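Local atomic coordinates of pngf-ii (Elizabethkingia meningoseptica, PDB entry 4R4X), a protein that probably removes N-linked glycans from glycoproteins, as a bacterial peptide:N-glycosidase of the PNGase F family. Residues K101-V106 with T110-Y115; E5-N10 with F35-K40. All blocks are in the same frame, centred on the assembly; numbering follows the deposited sequence.

Contact 1 of 2, residues K101-V106 with T110-Y115; sequences KAVTSV and TIEVWY
Lys-101 to Val-106 and Thr-110 to Tyr-115 form the two arms of an antiparallel beta hairpin in the N-terminal domain. Its backbone bonds come in two pairs, Ala-102 with Val-113 and Thr-104 with Ile-111. Val-113 N donates to Ala-102 O at 2.8 Å with an angle of 174° at the hydrogen, and Ile-111 N reaches Thr-104 O at 2.9 Å.

Apolar contacts lie on both faces of the hairpin. On the face of Val-103 and Thr-110, Val-103 CG1 meets Thr-110 CG2 at 3.8 Å. On the other, Thr-104 and Ile-111 lie side by side, and Ala-102 CB touches the edge of the Tyr-115 ring at CE1, 4.2 Å away.

The aromatic and charged contacts both run through Lys-101. Its CB sits 3.5 Å from the centroid of the Trp-114 six-membered ring, almost on the ring normal, a CH-pi contact, while CG lies over CE2 and CD steps out past the indole edge beside CE2 and CZ2. The chain then bends at chi3 (101°), bringing the ammonium to Glu-112; Glu-90 of the adjoining strand 86-94 forms a second salt bridge with it. Lys-101 NZ meets the anti lone pair of Glu-112 OE2 at 2.7 Å.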
loop_
_atom_site.group_PDB
_atom_site.type_symbol
_atom_site.label_atom_id
_atom_site.label_comp_id
_atom_site.label_asym_id
_atom_site.label_seq_id
_atom_site.Cartn_x
_atom_site.Cartn_y
_atom_site.Cartn_z
ATOM N N LYS A 101 32.227 12.929 -32.776
ATOM C CA LYS A 101 31.757 11.959 -31.846
ATOM C C LYS A 101 32.606 11.950 -30.601
ATOM O O LYS A 101 33.838 12.023 -30.672
ATOM C CB LYS A 101 31.787 10.575 -32.466
ATOM C CG LYS A 101 31.019 9.563 -31.644
ATOM C CD LYS A 101 31.195 8.152 -32.198
ATOM C CE LYS A 101 32.206 7.354 -31.405
ATOM N NZ LYS A 101 32.226 5.938 -31.836
ATOM N N ALA A 102 31.934 11.828 -29.460
ATOM C CA ALA A 102 32.589 11.595 -28.174
ATOM C C ALA A 102 31.831 10.485 -27.487
ATOM O O ALA A 102 30.681 10.181 -27.858
ATOM C CB ALA A 102 32.572 12.840 -27.328
ATOM N N VAL A 103 32.472 9.880 -26.490
ATOM C CA VAL A 103 31.916 8.715 -25.812
ATOM C C VAL A 103 31.911 8.936 -24.310
ATOM O O VAL A 103 32.869 9.481 -23.752
ATOM C CB VAL A 103 32.726 7.439 -26.101
ATOM C CG1 VAL A 103 32.044 6.218 -25.481
ATOM C CG2 VAL A 103 32.891 7.225 -27.591
ATOM N N THR A 104 30.814 8.534 -23.667
ATOM C CA THR A 104 30.731 8.537 -22.210
ATOM C C THR A 104 30.157 7.228 -21.705
ATOM O O THR A 104 29.595 6.432 -22.474
ATOM C CB THR A 104 29.921 9.722 -21.648
ATOM O OG1 THR A 104 30.118 9.800 -20.231
ATOM C CG2 THR A 104 28.404 9.607 -21.957
ATOM N N SER A 105 30.314 7.035 -20.397
ATOM C CA SER A 105 29.874 5.840 -19.700
ATOM C C SER A 105 29.056 6.246 -18.468
ATOM O O SER A 105 29.542 6.980 -17.620
ATOM C CB SER A 105 31.094 5.014 -19.287
ATOM O OG SER A 105 30.710 3.760 -18.748
ATOM N N VAL A 106 27.802 5.803 -18.409
ATOM C CA VAL A 106 26.935 6.015 -17.250
ATOM C C VAL A 106 26.349 4.664 -16.832
ATOM O O VAL A 106 25.691 4.005 -17.628
ATOM C CB VAL A 106 25.798 7.002 -17.583
ATOM C CG1 VAL A 106 24.877 7.208 -16.378
ATOM C CG2 VAL A 106 26.379 8.336 -18.053
ATOM N N THR A 110 27.274 2.399 -22.345
ATOM C CA THR A 110 28.084 3.223 -23.226
ATOM C C THR A 110 27.186 4.058 -24.121
ATOM O O THR A 110 26.275 3.529 -24.777
ATOM C CB THR A 110 28.967 2.348 -24.118
ATOM O OG1 THR A 110 29.820 1.564 -23.286
ATOM C CG2 THR A 110 29.826 3.205 -25.054
ATOM N N ILE A 111 27.431 5.361 -24.137
ATOM C CA ILE A 111 26.643 6.274 -24.963
ATOM C C ILE A 111 27.554 7.098 -25.856
ATOM O O ILE A 111 28.393 7.867 -25.369
ATOM C CB ILE A 111 25.776 7.238 -24.125
ATOM C CG1 ILE A 111 24.875 6.461 -23.155
ATOM C CG2 ILE A 111 24.940 8.115 -25.050
ATOM C CD1 ILE A 111 25.421 6.416 -21.744
ATOM N N GLU A 112 27.381 6.932 -27.166
ATOM C CA GLU A 112 28.104 7.729 -28.145
ATOM C C GLU A 112 27.264 8.966 -28.486
ATOM O O GLU A 112 26.062 8.862 -28.749
ATOM C CB GLU A 112 28.363 6.919 -29.404
ATOM C CG GLU A 112 29.055 5.584 -29.182
ATOM C CD GLU A 112 28.973 4.714 -30.426
ATOM O OE1 GLU A 112 28.044 3.875 -30.529
ATOM O OE2 GLU A 112 29.815 4.909 -31.318
ATOM N N VAL A 113 27.918 10.119 -28.486
ATOM C CA VAL A 113 27.278 11.404 -28.705
ATOM C C VAL A 113 27.942 12.108 -29.908
ATOM O O VAL A 113 29.166 12.278 -29.957
ATOM C CB VAL A 113 27.348 12.231 -27.408
ATOM C CG1 VAL A 113 26.751 13.603 -27.589
ATOM C CG2 VAL A 113 26.614 11.480 -26.292
ATOM N N TRP A 114 27.128 12.450 -30.904
ATOM C CA TRP A 114 27.591 13.188 -32.060
ATOM C C TRP A 114 27.021 14.595 -31.993
ATOM O O TRP A 114 25.809 14.751 -31.904
ATOM C CB TRP A 114 27.079 12.539 -33.315
ATOM C CG TRP A 114 27.648 11.246 -33.635
ATOM C CD1 TRP A 114 27.221 10.037 -33.214
ATOM C CD2 TRP A 114 28.741 11.007 -34.524
ATOM N NE1 TRP A 114 27.987 9.035 -33.781
ATOM C CE2 TRP A 114 28.928 9.614 -34.591
ATOM C CE3 TRP A 114 29.571 11.835 -35.272
ATOM C CZ2 TRP A 114 29.914 9.025 -35.384
ATOM C CZ3 TRP A 114 30.581 11.243 -36.064
ATOM C CH2 TRP A 114 30.733 9.850 -36.100
ATOM N N TYR A 115 27.889 15.599 -32.051
ATOM C CA TYR A 115 27.470 16.983 -31.813
ATOM C C TYR A 115 28.098 17.937 -32.804
ATOM O O TYR A 115 29.219 17.710 -33.282
ATOM C CB TYR A 115 27.827 17.416 -30.393
ATOM C CG TYR A 115 29.330 17.404 -30.096
ATOM C CD1 TYR A 115 29.969 16.239 -29.677
ATOM C CD2 TYR A 115 30.120 18.547 -30.285
ATOM C CE1 TYR A 115 31.334 16.216 -29.421
ATOM C CE2 TYR A 115 31.484 18.533 -30.031
ATOM C CZ TYR A 115 32.088 17.372 -29.598
ATOM O OH TYR A 115 33.445 17.345 -29.340
#

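Contact 2 of 2, residues E5-N10 with F35-K40; sequences EITYQN and FNEKIK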
loop_
_atom_site.group_PDB
_atom_site.type_symbol
_atom_site.label_atom_id
_atom_site.label_comp_id
_atom_site.label_asym_id
_atom_site.label_seq_id
_atom_site.Cartn_x
_atom_site.Cartn_y
_atom_site.Cartn_z
ATOM N N GLU A 5 14.750 24.840 -33.467
ATOM C CA GLU A 5 13.958 23.729 -32.982
ATOM C C GLU A 5 14.465 22.475 -33.642
ATOM O O GLU A 5 14.466 22.392 -34.869
ATOM C CB GLU A 5 12.502 23.956 -33.357
ATOM C CG GLU A 5 11.576 22.795 -33.067
ATOM C CD GLU A 5 10.139 23.267 -32.848
ATOM O OE1 GLU A 5 9.902 24.505 -32.888
ATOM O OE2 GLU A 5 9.256 22.418 -32.638
ATOM N N ILE A 6 14.918 21.516 -32.843
ATOM C CA ILE A 6 15.412 20.251 -33.354
ATOM C C ILE A 6 14.504 19.114 -32.941
ATOM O O ILE A 6 14.160 18.974 -31.755
ATOM C CB ILE A 6 16.839 19.953 -32.839
ATOM C CG1 ILE A 6 17.778 21.134 -33.151
ATOM C CG2 ILE A 6 17.347 18.653 -33.466
ATOM C CD1 ILE A 6 17.835 22.197 -32.074
ATOM N N THR A 7 14.102 18.313 -33.921
ATOM C CA THR A 7 13.185 17.234 -33.721
ATOM C C THR A 7 13.897 15.929 -33.940
ATOM O O THR A 7 14.647 15.794 -34.893
ATOM C CB THR A 7 12.014 17.327 -34.717
ATOM O OG1 THR A 7 11.418 18.626 -34.591
ATOM C CG2 THR A 7 10.992 16.218 -34.439
ATOM N N TYR A 8 13.670 14.979 -33.044
ATOM C CA TYR A 8 14.444 13.739 -33.024
ATOM C C TYR A 8 13.587 12.515 -33.261
ATOM O O TYR A 8 12.369 12.528 -33.039
ATOM C CB TYR A 8 15.148 13.559 -31.675
ATOM C CG TYR A 8 16.191 14.608 -31.364
ATOM C CD1 TYR A 8 15.848 15.767 -30.697
ATOM C CD2 TYR A 8 17.521 14.429 -31.723
ATOM C CE1 TYR A 8 16.797 16.737 -30.395
ATOM C CE2 TYR A 8 18.480 15.395 -31.438
ATOM C CZ TYR A 8 18.123 16.541 -30.768
ATOM O OH TYR A 8 19.061 17.513 -30.470
ATOM N N GLN A 9 14.258 11.447 -33.659
ATOM C CA GLN A 9 13.621 10.165 -33.961
ATOM C C GLN A 9 14.375 9.009 -33.307
ATOM O O GLN A 9 15.595 8.885 -33.484
ATOM C CB GLN A 9 13.585 9.967 -35.477
ATOM C CG GLN A 9 12.903 8.692 -35.928
ATOM C CD GLN A 9 12.889 8.560 -37.441
ATOM O OE1 GLN A 9 11.847 8.735 -38.074
ATOM N NE2 GLN A 9 14.038 8.281 -38.024
ATOM N N ASN A 10 13.644 8.164 -32.578
ATOM C CA ASN A 10 14.179 6.977 -31.900
ATOM C C ASN A 10 14.118 5.721 -32.763
ATOM O O ASN A 10 13.127 5.491 -33.448
ATOM C CB ASN A 10 13.412 6.701 -30.605
ATOM C CG ASN A 10 13.705 7.735 -29.533
ATOM O OD1 ASN A 10 14.111 7.405 -28.421
ATOM N ND2 ASN A 10 13.559 8.987 -29.885
ATOM N N PHE A 35 11.864 18.950 -24.361
ATOM C CA PHE A 35 10.592 18.325 -24.114
ATOM C C PHE A 35 10.252 17.365 -25.256
ATOM O O PHE A 35 11.158 16.687 -25.803
ATOM C CB PHE A 35 9.495 19.383 -23.733
ATOM C CG PHE A 35 9.111 20.394 -24.818
ATOM C CD1 PHE A 35 9.769 20.509 -26.033
ATOM C CD2 PHE A 35 8.073 21.289 -24.557
ATOM C CE1 PHE A 35 9.374 21.471 -26.969
ATOM C CE2 PHE A 35 7.679 22.252 -25.477
ATOM C CZ PHE A 35 8.326 22.332 -26.705
ATOM N N ASN A 36 8.975 17.254 -25.587
ATOM C CA ASN A 36 8.547 16.396 -26.663
ATOM C C ASN A 36 7.231 16.882 -27.286
ATOM O O ASN A 36 6.650 17.868 -26.837
ATOM C CB ASN A 36 8.454 14.954 -26.183
ATOM C CG ASN A 36 7.387 14.745 -25.122
ATOM O OD1 ASN A 36 6.254 15.244 -25.239
ATOM N ND2 ASN A 36 7.735 13.967 -24.085
ATOM N N GLU A 37 6.795 16.187 -28.328
ATOM C CA GLU A 37 5.582 16.564 -29.091
ATOM C C GLU A 37 4.314 16.641 -28.245
ATOM O O GLU A 37 3.583 17.650 -28.273
ATOM C CB GLU A 37 5.375 15.599 -30.280
ATOM C CG GLU A 37 6.036 16.129 -31.544
ATOM C CD GLU A 37 6.039 15.154 -32.715
ATOM O OE1 GLU A 37 5.485 14.033 -32.589
ATOM O OE2 GLU A 37 6.617 15.535 -33.760
ATOM N N LYS A 38 4.065 15.592 -27.475
ATOM C CA LYS A 38 2.854 15.535 -26.665
ATOM C C LYS A 38 2.807 16.633 -25.622
ATOM O O LYS A 38 1.760 17.199 -25.375
ATOM C CB LYS A 38 2.712 14.183 -25.997
ATOM C CG LYS A 38 2.156 13.102 -26.903
ATOM C CD LYS A 38 2.347 11.742 -26.246
ATOM C CE LYS A 38 1.237 10.758 -26.570
ATOM N NZ LYS A 38 0.961 9.914 -25.374
ATOM N N ILE A 39 3.950 16.954 -25.025
ATOM C CA ILE A 39 4.010 18.069 -24.104
ATOM C C ILE A 39 3.811 19.403 -24.838
ATOM O O ILE A 39 3.084 20.278 -24.368
ATOM C CB ILE A 39 5.341 18.098 -23.344
ATOM C CG1 ILE A 39 5.461 16.864 -22.447
ATOM C CG2 ILE A 39 5.455 19.388 -22.540
ATOM C CD1 ILE A 39 6.822 16.686 -21.772
ATOM N N LYS A 40 4.492 19.583 -25.959
ATOM C CA LYS A 40 4.343 20.816 -26.729
ATOM C C LYS A 40 2.859 21.032 -27.084
ATOM O O LYS A 40 2.320 22.131 -26.936
ATOM C CB LYS A 40 5.164 20.746 -28.013
ATOM C CG LYS A 40 5.237 22.053 -28.785
ATOM C CD LYS A 40 6.143 21.931 -30.006
ATOM C CE LYS A 40 5.902 23.078 -30.992
ATOM N NZ LYS A 40 6.494 22.785 -32.320
#
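Glu-5 and Lys-40 reach for each other from opposite directions and close a salt bridge between strand 3-12 and the short helix 37-40, N-capped by Asn-36. The helix follows directly on strand 31-36, two places away from 3-12 across antiparallel sheet in the N-terminal domain. Lys-40 NZ donates to the syn lone pair of Glu-5 OE2 at 2.8 Å, on the side of OE1. That oxygen stays farther off, with Glu-5 OE1 3.9 Å from Lys-40 NZ, so the grip is one-sided. Both side chains have CG anti to the backbone N (chi1 173° in Glu-5, -172° in Lys-40) and run on extended, which lets them meet across strand 23-27, the strand that separates 3-12 from 31-36 and pairs with both; side chains of Glu-5, Phe-35 and Glu-37 all touch its Ile-24.

Beside the bridge, the methyl of Thr-7 comes near the carboxylate of Glu-37, with Thr-7 CG2 4.5 Å from Glu-37 OE2, a loose contact.

Farther out, Ile-39 packs on Phe-48 and Val-50 of strand 48-54. The cap sets the start of the helix that carries Lys-40. Lys-40 N bonds back to Asn-36 O at 2.9 Å, closing the first turn, and Ile-39 N donates to Asn-36 OD1 at 2.9 Å, nearly in line with that side-chain carbonyl.

In the fold
Both contacts lie in the N-terminal domain, with centres 21 Å apart and nearest atoms about 7 Å apart, so they do not touch. Contact 2 closes along the chain before contact 1 opens. Strand pairing relates them: strand 109-116 of the hairpin pairs with 134-140, which pairs with 144-154, the neighbour of strand 3-12 in contact 2. Tyr-8 of strand 3-12 also bonds through its hydroxyl to Val-135 O, and Val-113 of contact 1 packs on the Val-135 side chain. The Lys-40 side chain is about 13 Å from a bound zinc ion; Glu-52 and Asp-159 form one of the model's zinc sites.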